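Long-range contacts in alpha-1,3-glucanase (Bacillus circulans, PDB 5ZRU), which hydrolyses alpha-1,3-glucan as a GH87-type enzyme, this chain being its catalytic unit with bound calcium and zinc, and is probably also carbohydrate-binding elsewhere along the full-length protein: residues W253-Q258 and S280-N285; V187-F192 and L220-G225; W315-E320 and I346-A351. One frame throughout, in Å; residues are numbered along the deposited sequence.

Interaction 1 of 3, residues W253-Q258 and S280-N285. With CA (calcium ion), chain L; PE5 (3,6,9,12,15,18,21,24-octaoxahexacosan-1-ol), chain C.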
loop_
_atom_site.group_PDB
_atom_site.type_symbol
_atom_site.label_atom_id
_atom_site.label_comp_id
_atom_site.label_asym_id
_atom_site.label_seq_id
_atom_site.Cartn_x
_atom_site.Cartn_y
_atom_site.Cartn_z
ATOM N N TRP A 253 6.290 16.991 -3.842
ATOM C CA TRP A 253 7.724 17.129 -4.056
ATOM C C TRP A 253 8.317 18.345 -3.351
ATOM O O TRP A 253 9.519 18.590 -3.485
ATOM C CB TRP A 253 8.028 17.204 -5.567
ATOM C CG TRP A 253 7.904 15.849 -6.247
ATOM C CD1 TRP A 253 6.839 15.380 -6.969
ATOM C CD2 TRP A 253 8.877 14.793 -6.234
ATOM N NE1 TRP A 253 7.095 14.097 -7.411
ATOM C CE2 TRP A 253 8.338 13.715 -6.970
ATOM C CE3 TRP A 253 10.152 14.653 -5.664
ATOM C CZ2 TRP A 253 9.033 12.513 -7.163
ATOM C CZ3 TRP A 253 10.851 13.448 -5.862
ATOM C CH2 TRP A 253 10.284 12.401 -6.602
ATOM N N HIS A 254 7.506 19.124 -2.635
ATOM C CA HIS A 254 7.975 20.386 -2.070
ATOM C C HIS A 254 7.742 20.511 -0.575
ATOM O O HIS A 254 8.596 21.065 0.123
ATOM C CB HIS A 254 7.305 21.567 -2.800
ATOM C CG HIS A 254 7.661 21.642 -4.252
ATOM N ND1 HIS A 254 8.858 22.159 -4.696
ATOM C CD2 HIS A 254 6.988 21.247 -5.357
ATOM C CE1 HIS A 254 8.906 22.084 -6.015
ATOM N NE2 HIS A 254 7.781 21.539 -6.441
ATOM N N THR A 255 6.617 20.012 -0.064
ATOM C CA THR A 255 6.248 20.172 1.337
ATOM C C THR A 255 6.340 18.819 2.034
ATOM O O THR A 255 5.587 17.900 1.692
ATOM C CB THR A 255 4.830 20.735 1.466
ATOM O OG1 THR A 255 4.785 22.061 0.917
ATOM C CG2 THR A 255 4.411 20.778 2.929
ATOM N N ASN A 256 7.252 18.707 3.013
ATOM C CA ASN A 256 7.475 17.483 3.786
ATOM C C ASN A 256 7.074 17.721 5.235
ATOM O O ASN A 256 7.599 18.632 5.888
ATOM C CB ASN A 256 8.943 17.042 3.749
ATOM C CG ASN A 256 9.388 16.549 2.382
ATOM O OD1 ASN A 256 8.618 16.544 1.432
ATOM N ND2 ASN A 256 10.652 16.141 2.281
ATOM N N ILE A 257 6.174 16.890 5.748
ATOM C CA ILE A 257 5.883 16.853 7.175
ATOM C C ILE A 257 6.619 15.651 7.752
ATOM O O ILE A 257 6.335 14.500 7.389
ATOM C CB ILE A 257 4.376 16.772 7.463
ATOM C CG1 ILE A 257 3.659 18.055 7.019
ATOM C CG2 ILE A 257 4.150 16.556 8.960
ATOM C CD1 ILE A 257 2.135 18.015 7.264
ATOM N N GLN A 258 7.564 15.911 8.645
ATOM C CA GLN A 258 8.392 14.865 9.234
ATOM C C GLN A 258 8.022 14.727 10.703
ATOM O O GLN A 258 8.327 15.614 11.507
ATOM C CB GLN A 258 9.877 15.187 9.091
ATOM C CG GLN A 258 10.758 14.146 9.782
ATOM C CD GLN A 258 10.683 12.803 9.094
ATOM O OE1 GLN A 258 11.045 12.681 7.920
ATOM N NE2 GLN A 258 10.191 11.784 9.810
ATOM N N SER A 280 -4.368 18.173 1.068
ATOM C CA SER A 280 -3.740 17.819 -0.198
ATOM C C SER A 280 -2.316 18.337 -0.285
ATOM O O SER A 280 -1.923 19.273 0.419
ATOM C CB SER A 280 -4.537 18.358 -1.395
ATOM O OG SER A 280 -4.538 19.779 -1.427
ATOM N N HIS A 281 -1.556 17.694 -1.185
ATOM C CA HIS A 281 -0.316 18.232 -1.756
ATOM C C HIS A 281 0.803 18.303 -0.722
ATOM O O HIS A 281 1.532 19.293 -0.623
ATOM C CB HIS A 281 -0.568 19.583 -2.426
ATOM C CG HIS A 281 -1.267 19.438 -3.739
ATOM N ND1 HIS A 281 -0.722 18.725 -4.786
ATOM C CD2 HIS A 281 -2.486 19.849 -4.154
ATOM C CE1 HIS A 281 -1.565 18.730 -5.803
ATOM N NE2 HIS A 281 -2.642 19.406 -5.445
ATOM N N ILE A 282 0.952 17.208 0.023
ATOM C CA ILE A 282 1.905 17.110 1.120
ATOM C C ILE A 282 2.507 15.719 1.095
ATOM O O ILE A 282 1.805 14.738 0.820
ATOM C CB ILE A 282 1.204 17.392 2.467
ATOM C CG1 ILE A 282 0.896 18.887 2.587
ATOM C CG2 ILE A 282 2.027 16.908 3.655
ATOM C CD1 ILE A 282 -0.219 19.196 3.537
ATOM N N TYR A 283 3.812 15.636 1.349
ATOM C CA TYR A 283 4.476 14.383 1.693
ATOM C C TYR A 283 4.591 14.278 3.212
ATOM O O TYR A 283 4.922 15.261 3.881
ATOM C CB TYR A 283 5.865 14.310 1.052
ATOM C CG TYR A 283 6.715 13.195 1.600
ATOM C CD1 TYR A 283 6.588 11.895 1.118
ATOM C CD2 TYR A 283 7.649 13.436 2.607
ATOM C CE1 TYR A 283 7.362 10.860 1.628
ATOM C CE2 TYR A 283 8.423 12.400 3.127
ATOM C CZ TYR A 283 8.280 11.124 2.630
ATOM O OH TYR A 283 9.055 10.098 3.139
ATOM N N MET A 284 4.328 13.085 3.766
ATOM C CA MET A 284 4.454 12.873 5.207
ATOM C C MET A 284 5.272 11.622 5.486
ATOM O O MET A 284 5.125 10.608 4.799
ATOM C CB MET A 284 3.086 12.712 5.904
ATOM C CG MET A 284 2.121 13.861 5.694
ATOM S SD MET A 284 1.006 14.020 7.112
ATOM C CE MET A 284 0.457 12.319 7.323
ATOM N N ASN A 285 6.095 11.691 6.527
ATOM C CA ASN A 285 6.935 10.590 6.959
ATOM C C ASN A 285 6.868 10.497 8.477
ATOM O O ASN A 285 6.637 11.497 9.161
ATOM C CB ASN A 285 8.377 10.808 6.496
ATOM C CG ASN A 285 9.271 9.623 6.783
ATOM O OD1 ASN A 285 8.839 8.483 6.714
ATOM N ND2 ASN A 285 10.526 9.896 7.119
HETATM CA CA CA L . -4.302 20.085 -6.677
HETATM C C48 PE5 C . 13.512 11.526 11.761
HETATM C C50 PE5 C . 13.319 10.059 11.363
HETATM O O1 PE5 C . 14.549 9.385 11.397
HETATM C C1 PE5 C . 14.479 8.013 11.117
HETATM C C2 PE5 C . 15.882 7.413 10.982
HETATM O O2 PE5 C . 16.529 7.971 9.873
HETATM C C3 PE5 C . 17.874 7.622 9.714
HETATM C C4 PE5 C . 18.460 8.360 8.503
HETATM O O3 PE5 C . 17.705 8.070 7.356
HETATM C C5 PE5 C . 18.172 8.606 6.147
HETATM C C6 PE5 C . 17.027 9.280 5.377
HETATM O O4 PE5 C . 16.348 8.377 4.542
HETATM C C7 PE5 C . 14.951 8.518 4.491
HETATM C C8 PE5 C . 14.568 9.961 4.156
HETATM O O5 PE5 C . 13.223 10.165 4.457
HETATM C C9 PE5 C . 12.814 11.506 4.447
HETATM C C10 PE5 C . 11.995 11.756 3.188
HETATM O O6 PE5 C . 12.539 12.836 2.491
HETATM C C11 PE5 C . 12.202 12.887 1.136
HETATM C C12 PE5 C . 13.069 13.912 0.418
HETATM O O7 PE5 C . 12.208 14.888 -0.082
HETATM C C13 PE5 C . 12.531 15.368 -1.355
HETATM C C14 PE5 C . 11.960 16.778 -1.491
HETATM O O8 PE5 C . 12.066 17.414 -0.250
HETATM C C15 PE5 C . 11.522 18.706 -0.174
HETATM C C16 PE5 C . 12.641 19.712 0.131
HETATM O O52 PE5 C . 12.560 20.164 1.455
HETATM O O HOH W 1 -5.631 18.547 -7.556
HETATM O O HOH W 2 -5.757 21.239 -5.196
#
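I257 and I282 meet through aliphatic branches: the CD1 end of I257 lies 3.8 Å from the CG2 branch of I282. Alongside them M284 runs in the same direction as I257, its CG 4.1 Å from I257 CB, and T255 CG2 reaches I282 CG1. This apolar face is the tightly packed part of the contact; I222 closes on both isoleucines, L229 packs on I257 and V316 on M284. Between the strands, backbone bonds of parallel-strand type run from Y283 N to T255 O, from I257 N to Y283 O (2.8 Å) and from N285 N to I257 O.

The other face is polar and is bordered by a bound polyether. Q258 has CG anti to the backbone N, and its bend at chi2 (67°) carries CD to 3.5 Å from N285 ND2. OE1 of Q258 then accepts from that ND2 at 2.9 Å, on an in-plane lone pair, although the two amide planes stand 87° apart. N285 OD1 is taken by H318 and the Y283 hydroxyl by E317. N256 OD1 sits 3.5 Å from Y283 CD2, while N256 ND2 donates to ether oxygen O7 of the polyether (3.1 Å), whose C10 touches the tyrosine ring and hydroxyl. The less enclosed end is the corner that opens the second strand, where the partly exposed H281 binds a calcium ion through NE2 (2.2 Å), beside two water ligands. In-register parallel pairing between successive coils is characteristic of a parallel beta-helix, consistent with the pectate-lyase-like clan of this domain.

Interaction 2 of 3, residues V187-F192 and L220-G225; sequences VSVTDF and LYIPAG. With SO4 (sulfate ion), chain E.
S188 and V189 meet the strand L220-I222 and P223 through side chains set by their first torsions. In S188, OG lies anti to the backbone N (chi1 171°), which places it 3.4 Å from P223 CD. V189 has CG1 anti to the carbonyl carbon and CG2 between N and C (chi1 -67°); CG1 therefore faces L220 CD1 at 3.8 Å and also touches I222 CG1, while CG2 rests on P223 CD. The V189 and L220 side chains cross at about a right angle. T190 approaches P223 tip to tip, CG2 against CG at 3.6 Å, so that the proline ring is touched by three consecutive residues.

The backbone pairing is short. Y221 N donates to V187 O at 2.8 Å, almost straight, and V189 N returns a longer bond to Y221 O, after which residues 189-191 wind into a 3-10 segment. Two side chains brace this change of course. S188 OG accepts from T190 N (3.2 Å), forming an ST turn, and D191 OD2, also salt-bridged to R182, receives S188 N from above its carboxylate plane (3.0 Å). A sulfate ion, probably from the crystallisation liquor, takes the S188 hydroxyl on its O2 at 2.7 Å; the same oxygen lies at the edge of the Y221 ring, in its plane, and R182 holds the sulfate as well.

V187 and L220, on one face of the pairing, and V189 from the 3-10 segment pack against helix 203-216 through A213, A209 and F206 respectively, consistent with the N-terminal helical cap common in parallel beta-helices. Strand 245-249 continues the parallel pairing beyond L220 and I222, and F227 of strand 225-229 touches both V189 and I222.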
loop_
_atom_site.group_PDB
_atom_site.type_symbol
_atom_site.label_atom_id
_atom_site.label_comp_id
_atom_site.label_asym_id
_atom_site.label_seq_id
_atom_site.Cartn_x
_atom_site.Cartn_y
_atom_site.Cartn_z
ATOM N N VAL A 187 -4.112 31.448 5.487
ATOM C CA VAL A 187 -3.140 31.573 6.563
ATOM C C VAL A 187 -2.089 30.512 6.309
ATOM O O VAL A 187 -2.391 29.439 5.784
ATOM C CB VAL A 187 -3.750 31.413 7.972
ATOM C CG1 VAL A 187 -4.811 32.486 8.239
ATOM C CG2 VAL A 187 -4.339 30.032 8.151
ATOM N N SER A 188 -0.847 30.826 6.649
ATOM C CA SER A 188 0.261 29.896 6.475
ATOM C C SER A 188 0.819 29.514 7.836
ATOM O O SER A 188 0.782 30.308 8.779
ATOM C CB SER A 188 1.372 30.507 5.613
ATOM O OG SER A 188 2.539 29.688 5.609
ATOM N N VAL A 189 1.335 28.287 7.939
ATOM C CA VAL A 189 1.963 27.884 9.195
ATOM C C VAL A 189 3.143 28.789 9.527
ATOM O O VAL A 189 3.471 28.982 10.704
ATOM C CB VAL A 189 2.399 26.409 9.140
ATOM C CG1 VAL A 189 1.171 25.494 9.062
ATOM C CG2 VAL A 189 3.360 26.183 7.969
ATOM N N THR A 190 3.795 29.363 8.516
ATOM C CA THR A 190 4.915 30.252 8.807
ATOM C C THR A 190 4.451 31.601 9.352
ATOM O O THR A 190 5.259 32.317 9.956
ATOM C CB THR A 190 5.787 30.455 7.564
ATOM O OG1 THR A 190 5.009 31.033 6.509
ATOM C CG2 THR A 190 6.365 29.125 7.088
ATOM N N ASP A 191 3.176 31.959 9.162
ATOM C CA ASP A 191 2.637 33.144 9.822
ATOM C C ASP A 191 2.683 33.018 11.335
ATOM O O ASP A 191 2.676 34.036 12.036
ATOM C CB ASP A 191 1.179 33.402 9.421
ATOM C CG ASP A 191 1.005 33.698 7.949
ATOM O OD1 ASP A 191 1.996 34.028 7.271
ATOM O OD2 ASP A 191 -0.152 33.608 7.474
ATOM N N PHE A 192 2.706 31.791 11.850
ATOM C CA PHE A 192 2.604 31.530 13.278
ATOM C C PHE A 192 3.887 30.949 13.853
ATOM O O PHE A 192 3.882 30.389 14.954
ATOM C CB PHE A 192 1.398 30.626 13.545
ATOM C CG PHE A 192 0.099 31.304 13.239
ATOM C CD1 PHE A 192 -0.551 32.048 14.211
ATOM C CD2 PHE A 192 -0.429 31.277 11.960
ATOM C CE1 PHE A 192 -1.726 32.712 13.927
ATOM C CE2 PHE A 192 -1.607 31.948 11.671
ATOM C CZ PHE A 192 -2.246 32.663 12.652
ATOM N N LEU A 220 -5.656 26.780 5.195
ATOM C CA LEU A 220 -4.365 26.633 5.864
ATOM C C LEU A 220 -3.348 26.144 4.839
ATOM O O LEU A 220 -3.449 25.021 4.341
ATOM C CB LEU A 220 -4.452 25.666 7.048
ATOM C CG LEU A 220 -3.125 25.329 7.746
ATOM C CD1 LEU A 220 -2.370 26.594 8.105
ATOM C CD2 LEU A 220 -3.361 24.463 8.998
ATOM N N TYR A 221 -2.360 26.981 4.539
ATOM C CA TYR A 221 -1.306 26.668 3.584
ATOM C C TYR A 221 -0.036 26.257 4.318
ATOM O O TYR A 221 0.338 26.865 5.325
ATOM C CB TYR A 221 -1.030 27.891 2.699
ATOM C CG TYR A 221 0.069 27.735 1.659
ATOM C CD1 TYR A 221 -0.086 26.870 0.582
ATOM C CD2 TYR A 221 1.233 28.504 1.725
ATOM C CE1 TYR A 221 0.901 26.753 -0.386
ATOM C CE2 TYR A 221 2.229 28.395 0.755
ATOM C CZ TYR A 221 2.045 27.515 -0.297
ATOM O OH TYR A 221 2.996 27.404 -1.261
ATOM N N ILE A 222 0.619 25.216 3.817
ATOM C CA ILE A 222 1.933 24.810 4.297
ATOM C C ILE A 222 2.912 25.016 3.144
ATOM O O ILE A 222 2.823 24.309 2.131
ATOM C CB ILE A 222 1.947 23.353 4.782
ATOM C CG1 ILE A 222 0.874 23.136 5.848
ATOM C CG2 ILE A 222 3.328 22.998 5.369
ATOM C CD1 ILE A 222 0.645 21.672 6.187
ATOM N N PRO A 223 3.840 25.980 3.236
ATOM C CA PRO A 223 4.705 26.277 2.083
ATOM C C PRO A 223 5.730 25.187 1.838
ATOM O O PRO A 223 5.791 24.203 2.583
ATOM C CB PRO A 223 5.383 27.594 2.479
ATOM C CG PRO A 223 5.403 27.550 3.957
ATOM C CD PRO A 223 4.098 26.887 4.362
ATOM N N ALA A 224 6.537 25.362 0.794
ATOM C CA ALA A 224 7.593 24.400 0.497
ATOM C C ALA A 224 8.584 24.314 1.651
ATOM O O ALA A 224 8.891 25.311 2.309
ATOM C CB ALA A 224 8.332 24.798 -0.782
ATOM N N GLY A 225 9.100 23.113 1.877
ATOM C CA GLY A 225 10.104 22.878 2.893
ATOM C C GLY A 225 9.729 21.714 3.785
ATOM O O GLY A 225 8.645 21.140 3.698
HETATM S S SO4 E . 4.291 31.628 2.648
HETATM O O1 SO4 E . 4.471 31.279 1.230
HETATM O O2 SO4 E . 3.358 30.697 3.277
HETATM O O3 SO4 E . 3.759 32.986 2.743
HETATM O O4 SO4 E . 5.589 31.545 3.331
#

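Interaction 3 of 3, residues W315-E320 and I346-A351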
loop_
_atom_site.group_PDB
_atom_site.type_symbol
_atom_site.label_atom_id
_atom_site.label_comp_id
_atom_site.label_asym_id
_atom_site.label_seq_id
_atom_site.Cartn_x
_atom_site.Cartn_y
_atom_site.Cartn_z
ATOM N N TRP A 315 1.451 11.937 -0.274
ATOM C CA TRP A 315 2.481 10.906 -0.352
ATOM C C TRP A 315 2.835 10.583 1.094
ATOM O O TRP A 315 3.383 11.437 1.797
ATOM C CB TRP A 315 3.689 11.425 -1.135
ATOM C CG TRP A 315 4.715 10.401 -1.538
ATOM C CD1 TRP A 315 4.815 9.108 -1.102
ATOM C CD2 TRP A 315 5.789 10.598 -2.466
ATOM N NE1 TRP A 315 5.885 8.486 -1.714
ATOM C CE2 TRP A 315 6.495 9.384 -2.556
ATOM C CE3 TRP A 315 6.222 11.692 -3.234
ATOM C CZ2 TRP A 315 7.617 9.227 -3.381
ATOM C CZ3 TRP A 315 7.332 11.532 -4.064
ATOM C CH2 TRP A 315 8.010 10.308 -4.133
ATOM N N VAL A 316 2.470 9.390 1.571
ATOM C CA VAL A 316 2.656 9.046 2.981
ATOM C C VAL A 316 3.298 7.671 3.089
ATOM O O VAL A 316 2.942 6.743 2.352
ATOM C CB VAL A 316 1.338 9.101 3.788
ATOM C CG1 VAL A 316 0.778 10.518 3.771
ATOM C CG2 VAL A 316 0.317 8.085 3.258
ATOM N N GLU A 317 4.267 7.549 3.996
ATOM C CA GLU A 317 4.954 6.279 4.156
ATOM C C GLU A 317 5.466 6.121 5.580
ATOM O O GLU A 317 5.648 7.096 6.313
ATOM C CB GLU A 317 6.113 6.125 3.150
ATOM C CG GLU A 317 7.148 7.220 3.134
ATOM C CD GLU A 317 8.182 7.043 2.004
ATOM O OE1 GLU A 317 8.137 6.021 1.285
ATOM O OE2 GLU A 317 9.038 7.939 1.841
ATOM N N HIS A 318 5.705 4.859 5.948
ATOM C CA HIS A 318 6.328 4.462 7.208
ATOM C C HIS A 318 5.426 4.672 8.415
ATOM O O HIS A 318 5.905 4.700 9.557
ATOM C CB HIS A 318 7.671 5.177 7.411
ATOM C CG HIS A 318 8.600 5.022 6.252
ATOM N ND1 HIS A 318 9.411 6.042 5.804
ATOM C CD2 HIS A 318 8.840 3.963 5.444
ATOM C CE1 HIS A 318 10.111 5.618 4.764
ATOM N NE2 HIS A 318 9.785 4.359 4.530
ATOM N N PHE A 319 4.121 4.792 8.207
ATOM C CA PHE A 319 3.204 4.874 9.337
ATOM C C PHE A 319 2.696 3.485 9.696
ATOM O O PHE A 319 2.973 2.502 9.010
ATOM C CB PHE A 319 2.053 5.832 9.014
ATOM C CG PHE A 319 2.494 7.269 8.920
ATOM C CD1 PHE A 319 2.562 8.059 10.061
ATOM C CD2 PHE A 319 2.899 7.805 7.710
ATOM C CE1 PHE A 319 3.001 9.379 9.990
ATOM C CE2 PHE A 319 3.331 9.121 7.619
ATOM C CZ PHE A 319 3.394 9.913 8.767
ATOM N N GLU A 320 1.954 3.406 10.800
ATOM C CA GLU A 320 1.327 2.145 11.178
ATOM C C GLU A 320 0.405 1.662 10.072
ATOM O O GLU A 320 0.473 0.507 9.643
ATOM C CB GLU A 320 0.550 2.330 12.481
ATOM C CG GLU A 320 -0.265 1.121 12.903
ATOM C CD GLU A 320 -1.160 1.427 14.085
ATOM O OE1 GLU A 320 -1.338 2.625 14.398
ATOM O OE2 GLU A 320 -1.685 0.477 14.696
ATOM N N ILE A 346 0.694 5.740 -1.194
ATOM C CA ILE A 346 0.524 5.256 0.167
ATOM C C ILE A 346 1.373 3.999 0.242
ATOM O O ILE A 346 0.988 2.951 -0.290
ATOM C CB ILE A 346 -0.947 4.985 0.500
ATOM C CG1 ILE A 346 -1.781 6.251 0.244
ATOM C CG2 ILE A 346 -1.087 4.504 1.950
ATOM C CD1 ILE A 346 -3.303 6.002 0.086
ATOM N N ARG A 347 2.561 4.110 0.836
ATOM C CA ARG A 347 3.594 3.105 0.605
ATOM C C ARG A 347 4.383 2.827 1.870
ATOM O O ARG A 347 4.499 3.683 2.749
ATOM C CB ARG A 347 4.573 3.546 -0.495
ATOM C CG ARG A 347 3.910 3.926 -1.829
ATOM C CD ARG A 347 4.989 4.259 -2.866
ATOM N NE ARG A 347 4.433 4.591 -4.182
ATOM C CZ ARG A 347 5.071 5.333 -5.079
ATOM N NH1 ARG A 347 6.281 5.813 -4.784
ATOM N NH2 ARG A 347 4.509 5.605 -6.266
ATOM N N ASN A 348 4.925 1.611 1.958
ATOM C CA ASN A 348 5.913 1.283 2.991
ATOM C C ASN A 348 5.376 1.527 4.398
ATOM O O ASN A 348 6.100 1.984 5.283
ATOM C CB ASN A 348 7.202 2.082 2.772
ATOM C CG ASN A 348 7.668 2.034 1.353
ATOM O OD1 ASN A 348 7.869 0.955 0.793
ATOM N ND2 ASN A 348 7.834 3.209 0.743
ATOM N N ASN A 349 4.104 1.218 4.620
ATOM C CA ASN A 349 3.551 1.264 5.962
ATOM C C ASN A 349 3.599 -0.129 6.587
ATOM O O ASN A 349 3.652 -1.152 5.888
ATOM C CB ASN A 349 2.120 1.807 5.940
ATOM C CG ASN A 349 2.039 3.187 5.312
ATOM O OD1 ASN A 349 2.416 4.187 5.935
ATOM N ND2 ASN A 349 1.560 3.251 4.057
ATOM N N LEU A 350 3.616 -0.147 7.927
ATOM C CA LEU A 350 3.804 -1.387 8.681
ATOM C C LEU A 350 2.569 -2.280 8.665
ATOM O O LEU A 350 2.677 -3.471 8.981
ATOM C CB LEU A 350 4.190 -1.060 10.129
ATOM C CG LEU A 350 5.587 -0.448 10.271
ATOM C CD1 LEU A 350 5.710 0.383 11.529
ATOM C CD2 LEU A 350 6.667 -1.550 10.250
ATOM N N ALA A 351 1.409 -1.738 8.298
ATOM C CA ALA A 351 0.171 -2.508 8.195
ATOM C C ALA A 351 -0.652 -1.983 7.016
ATOM O O ALA A 351 -0.080 -1.714 5.961
ATOM C CB ALA A 351 -0.624 -2.442 9.506
#
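E317 and N348 are joined side chain to side chain, N348 ND2 donating to E317 OE1 at 2.9 Å. The donor lies almost on the carboxylate C-O axis and the oxygen close to the amide plane. The two groups run alongside each other; E317 OE2 has Y283 OH as its partner and N348 OD1 has N372 ND2. An equally short bond links F319 N to N349 OD1 (2.9 Å), which uses an in-plane lone pair. N349 has CG anti to its carbonyl carbon (chi1 -57°), and the amide oxygen beyond it faces the neighbouring turn while ND2 binds N373 OD1. Backbone bonds lie on both sides of this site: R347 N to V316 O (3.1 Å) and L350 N to F319 O (2.9 Å). That from H318 N to N348 O is weak. An alanine in place of N349 would probably leave the F319 amide N-H and N373 OD1 without these partners and open a small gap where the amide lay.

Outward from the polar centre, the H318 ring lies beside N348, CD2 to CB 3.7 Å, with E317 CG over one face, toward the rim. V316 and I346 point the same way and touch through their CG2 atoms (4.1 Å). R347 brings NH1 to 3.9 Å from W315 CZ2, crossing obliquely; its charge is met by E139 and its NE by S369. The second turn leads directly into D352, a calcium ligand.

The contact is buried throughout, yet much of it is amide and carboxylate. Past the strand ends, side-chain amides and a carboxylate supplement the backbone bonds. The buried polar ends of E317, N348 and N349 each meet a partner, and the N349-N373 link recalls the asparagine ladders of parallel beta-helices.

How the interactions relate
Following the chain from the N terminus, interaction 2 comes first, closing a loop that contains helix 203-216; interaction 1 then closes one around 259-279, and interaction 3 one around 321-345. The three stand in series, neither nested nor crossed. Their joints are direct: G225 of interaction 2 exchanges backbone bonds with H254 and N256 of interaction 1, and strand 277-285 pairs with strand 310-317, which carries interaction 1 into interaction 3. Interactions 2 and 3 do not touch, their centres being about 24 Å apart. Together they tie the helix-covered beginning of the coil to later turns approaching the centre of the chain.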